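Local coordinates for protein Agap007691-pb (Anopheles gambiae, PDB 5C98) that belongs to the serpin family and may act as an inhibitor of serine proteases, although its function has not been established, at residues E35-P43 with F281-P289. Sequence-based numbering, arbitrary orientation.
Sequences EKCNCAVSP and FFVREKTDP
Val283 lays CG1, anti to its own backbone N (chi1 175°), against the strand 39-41: CG1 lies 3.7 Å from Ala40 CB and 3.6 Å from the carbonyl carbon of Cys39. Just before it, a water accepts from Asn38 ND2 and donates to Phe282 O at 2.7 Å; the amide's other end, Asn38 OD1, is held by the backbone N of Ser373 and Lys374. Glu285 bends at chi2 (-67°), which sets its carboxylate beside Asn38, with CD 3.4 Å from Asn38 O; a water donates to OE2 and accepts from Asn38 N. Glu285 CB lies near Ala40 N (4.0 Å), a buried amide without a partner. In the serpin fold strand 39-41 is part of sheet B and strand 282-287 of sheet A; the axes of these short segments cross at -67° and come within 6.1 Å, while Cys39 and Val41 form backbone hydrogen bonds with strand 366-372 and Val283 and Glu285 with strand 320-328. Thr287 meets Val41 at about a right angle: Thr287 OG1 and CG2 both touch Val41 CG1, CG2 at 3.7 Å. A third water lies 2.7 Å from Thr287 OG1, within hydrogen-bonding distance of Ala40 O and Glu285 O.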
loop_
_atom_site.group_PDB
_atom_site.type_symbol
_atom_site.label_atom_id
_atom_site.label_comp_id
_atom_site.label_asym_id
_atom_site.label_seq_id
_atom_site.Cartn_x
_atom_site.Cartn_y
_atom_site.Cartn_z
ATOM N N GLU A 35 12.518 -4.134 10.198
ATOM C CA GLU A 35 11.977 -4.295 11.548
ATOM C C GLU A 35 12.107 -3.028 12.378
ATOM O O GLU A 35 11.367 -2.872 13.353
ATOM C CB GLU A 35 12.566 -5.517 12.273
ATOM C CG GLU A 35 14.022 -5.413 12.638
ATOM C CD GLU A 35 14.559 -6.658 13.331
ATOM O OE1 GLU A 35 13.801 -7.629 13.571
ATOM O OE2 GLU A 35 15.759 -6.663 13.661
ATOM N N LYS A 36 13.003 -2.113 11.995
ATOM C CA LYS A 36 13.241 -0.888 12.752
ATOM C C LYS A 36 12.270 0.232 12.411
ATOM O O LYS A 36 12.254 1.242 13.121
ATOM C CB LYS A 36 14.684 -0.426 12.514
ATOM C CG LYS A 36 15.681 -1.432 13.025
ATOM N N CYS A 37 11.432 0.063 11.391
ATOM C CA CYS A 37 10.593 1.124 10.846
ATOM C C CYS A 37 9.139 0.690 10.792
ATOM O O CYS A 37 8.824 -0.504 10.784
ATOM C CB CYS A 37 10.976 1.426 9.392
ATOM S SG CYS A 37 12.719 1.843 9.190
ATOM N N ASN A 38 8.248 1.673 10.717
ATOM C CA ASN A 38 6.852 1.419 10.405
ATOM C C ASN A 38 6.706 1.445 8.893
ATOM O O ASN A 38 7.504 2.066 8.189
ATOM C CB ASN A 38 5.923 2.436 11.069
ATOM C CG ASN A 38 5.983 2.363 12.560
ATOM O OD1 ASN A 38 6.399 1.357 13.106
ATOM N ND2 ASN A 38 5.591 3.448 13.243
ATOM N N CYS A 39 5.729 0.721 8.386
ATOM C CA CYS A 39 5.569 0.591 6.945
ATOM C C CYS A 39 4.098 0.418 6.633
ATOM O O CYS A 39 3.365 -0.200 7.404
ATOM C CB CYS A 39 6.372 -0.621 6.440
ATOM S SG CYS A 39 6.236 -0.902 4.666
ATOM N N ALA A 40 3.668 1.001 5.513
ATOM C CA ALA A 40 2.426 0.653 4.853
ATOM C C ALA A 40 2.707 0.756 3.362
ATOM O O ALA A 40 3.244 1.773 2.899
ATOM C CB ALA A 40 1.293 1.593 5.269
ATOM N N VAL A 41 2.367 -0.294 2.627
ATOM C CA VAL A 41 2.513 -0.340 1.177
ATOM C C VAL A 41 1.261 -0.955 0.560
ATOM O O VAL A 41 0.514 -1.693 1.206
ATOM C CB VAL A 41 3.773 -1.112 0.716
ATOM C CG1 VAL A 41 5.035 -0.326 1.071
ATOM C CG2 VAL A 41 3.826 -2.520 1.328
ATOM N N SER A 42 1.039 -0.683 -0.728
ATOM C CA SER A 42 -0.028 -1.322 -1.491
ATOM C C SER A 42 0.578 -1.895 -2.755
ATOM O O SER A 42 0.608 -1.238 -3.800
ATOM C CB SER A 42 -1.115 -0.311 -1.827
ATOM O OG SER A 42 -2.083 -0.905 -2.648
ATOM N N PRO A 43 1.085 -3.115 -2.685
ATOM C CA PRO A 43 1.580 -3.764 -3.908
ATOM C C PRO A 43 0.512 -3.862 -4.978
ATOM O O PRO A 43 0.825 -3.821 -6.171
ATOM C CB PRO A 43 2.053 -5.129 -3.392
ATOM C CG PRO A 43 2.436 -4.832 -1.925
ATOM C CD PRO A 43 1.372 -3.914 -1.481
ATOM N N PHE A 281 -3.170 4.454 16.638
ATOM C CA PHE A 281 -1.984 4.625 15.823
ATOM C C PHE A 281 -2.360 5.049 14.417
ATOM O O PHE A 281 -3.505 4.917 13.971
ATOM C CB PHE A 281 -1.097 3.337 15.750
ATOM C CG PHE A 281 -1.614 2.266 14.819
ATOM C CD1 PHE A 281 -2.603 1.371 15.203
ATOM C CD2 PHE A 281 -1.099 2.139 13.535
ATOM C CE1 PHE A 281 -3.079 0.401 14.358
ATOM C CE2 PHE A 281 -1.574 1.139 12.665
ATOM C CZ PHE A 281 -2.568 0.286 13.066
ATOM N N PHE A 282 -1.357 5.565 13.731
ATOM C CA PHE A 282 -1.438 5.734 12.295
ATOM C C PHE A 282 -0.095 5.331 11.715
ATOM O O PHE A 282 0.919 5.250 12.420
ATOM C CB PHE A 282 -1.774 7.169 11.916
ATOM C CG PHE A 282 -0.629 8.105 12.086
ATOM C CD1 PHE A 282 -0.321 8.627 13.322
ATOM C CD2 PHE A 282 0.152 8.450 10.988
ATOM C CE1 PHE A 282 0.740 9.496 13.468
ATOM C CE2 PHE A 282 1.219 9.296 11.124
ATOM C CZ PHE A 282 1.514 9.827 12.377
ATOM N N VAL A 283 -0.116 5.073 10.410
ATOM C CA VAL A 283 1.094 4.881 9.626
ATOM C C VAL A 283 0.912 5.721 8.380
ATOM O O VAL A 283 -0.119 5.626 7.713
ATOM C CB VAL A 283 1.348 3.401 9.273
ATOM C CG1 VAL A 283 2.548 3.236 8.347
ATOM C CG2 VAL A 283 1.598 2.610 10.531
ATOM N N ARG A 284 1.870 6.589 8.106
ATOM C CA ARG A 284 1.884 7.371 6.878
ATOM C C ARG A 284 3.306 7.298 6.364
ATOM O O ARG A 284 4.198 7.927 6.937
ATOM C CB ARG A 284 1.474 8.810 7.138
ATOM C CG ARG A 284 1.346 9.607 5.835
ATOM C CD ARG A 284 1.221 11.064 6.064
ATOM N NE ARG A 284 -0.111 11.440 6.510
ATOM C CZ ARG A 284 -0.417 11.865 7.733
ATOM N NH1 ARG A 284 0.509 11.942 8.683
ATOM N NH2 ARG A 284 -1.670 12.214 8.008
ATOM N N GLU A 285 3.526 6.525 5.305
ATOM C CA GLU A 285 4.877 6.128 4.932
ATOM C C GLU A 285 5.081 6.224 3.432
ATOM O O GLU A 285 4.281 5.695 2.649
ATOM C CB GLU A 285 5.190 4.700 5.401
ATOM C CG GLU A 285 5.321 4.528 6.934
ATOM C CD GLU A 285 6.506 5.235 7.556
ATOM O OE1 GLU A 285 7.516 5.501 6.863
ATOM O OE2 GLU A 285 6.422 5.542 8.781
ATOM N N LYS A 286 6.159 6.899 3.052
ATOM C CA LYS A 286 6.617 7.008 1.678
ATOM C C LYS A 286 7.601 5.876 1.413
ATOM O O LYS A 286 8.525 5.655 2.211
ATOM C CB LYS A 286 7.312 8.352 1.490
ATOM C CG LYS A 286 7.863 8.604 0.095
ATOM C CD LYS A 286 8.371 10.034 -0.074
ATOM C CE LYS A 286 9.618 10.298 0.727
ATOM N NZ LYS A 286 9.865 11.759 0.823
ATOM N N THR A 287 7.404 5.161 0.309
ATOM C CA THR A 287 8.255 4.052 -0.080
ATOM C C THR A 287 8.616 4.191 -1.547
ATOM O O THR A 287 8.078 5.037 -2.266
ATOM C CB THR A 287 7.567 2.711 0.173
ATOM O OG1 THR A 287 6.338 2.647 -0.564
ATOM C CG2 THR A 287 7.276 2.539 1.655
ATOM N N ASP A 288 9.478 3.292 -2.022
ATOM C CA ASP A 288 10.090 3.393 -3.343
ATOM C C ASP A 288 9.883 2.075 -4.070
ATOM O O ASP A 288 10.749 1.197 -4.037
ATOM C CB ASP A 288 11.577 3.717 -3.200
ATOM C CG ASP A 288 12.233 4.084 -4.513
ATOM O OD1 ASP A 288 11.610 3.893 -5.565
ATOM O OD2 ASP A 288 13.396 4.572 -4.500
ATOM N N PRO A 289 8.750 1.906 -4.746
ATOM C CA PRO A 289 8.563 0.717 -5.592
ATOM C C PRO A 289 9.690 0.448 -6.559
ATOM O O PRO A 289 9.919 -0.716 -6.924
ATOM C CB PRO A 289 7.244 1.022 -6.319
ATOM C CG PRO A 289 6.512 1.916 -5.405
ATOM C CD PRO A 289 7.508 2.677 -4.589
HETATM O O HOH W 1 3.547 5.597 12.424
HETATM O O HOH W 2 8.817 4.515 10.370
HETATM O O HOH W 3 4.121 3.441 0.844
#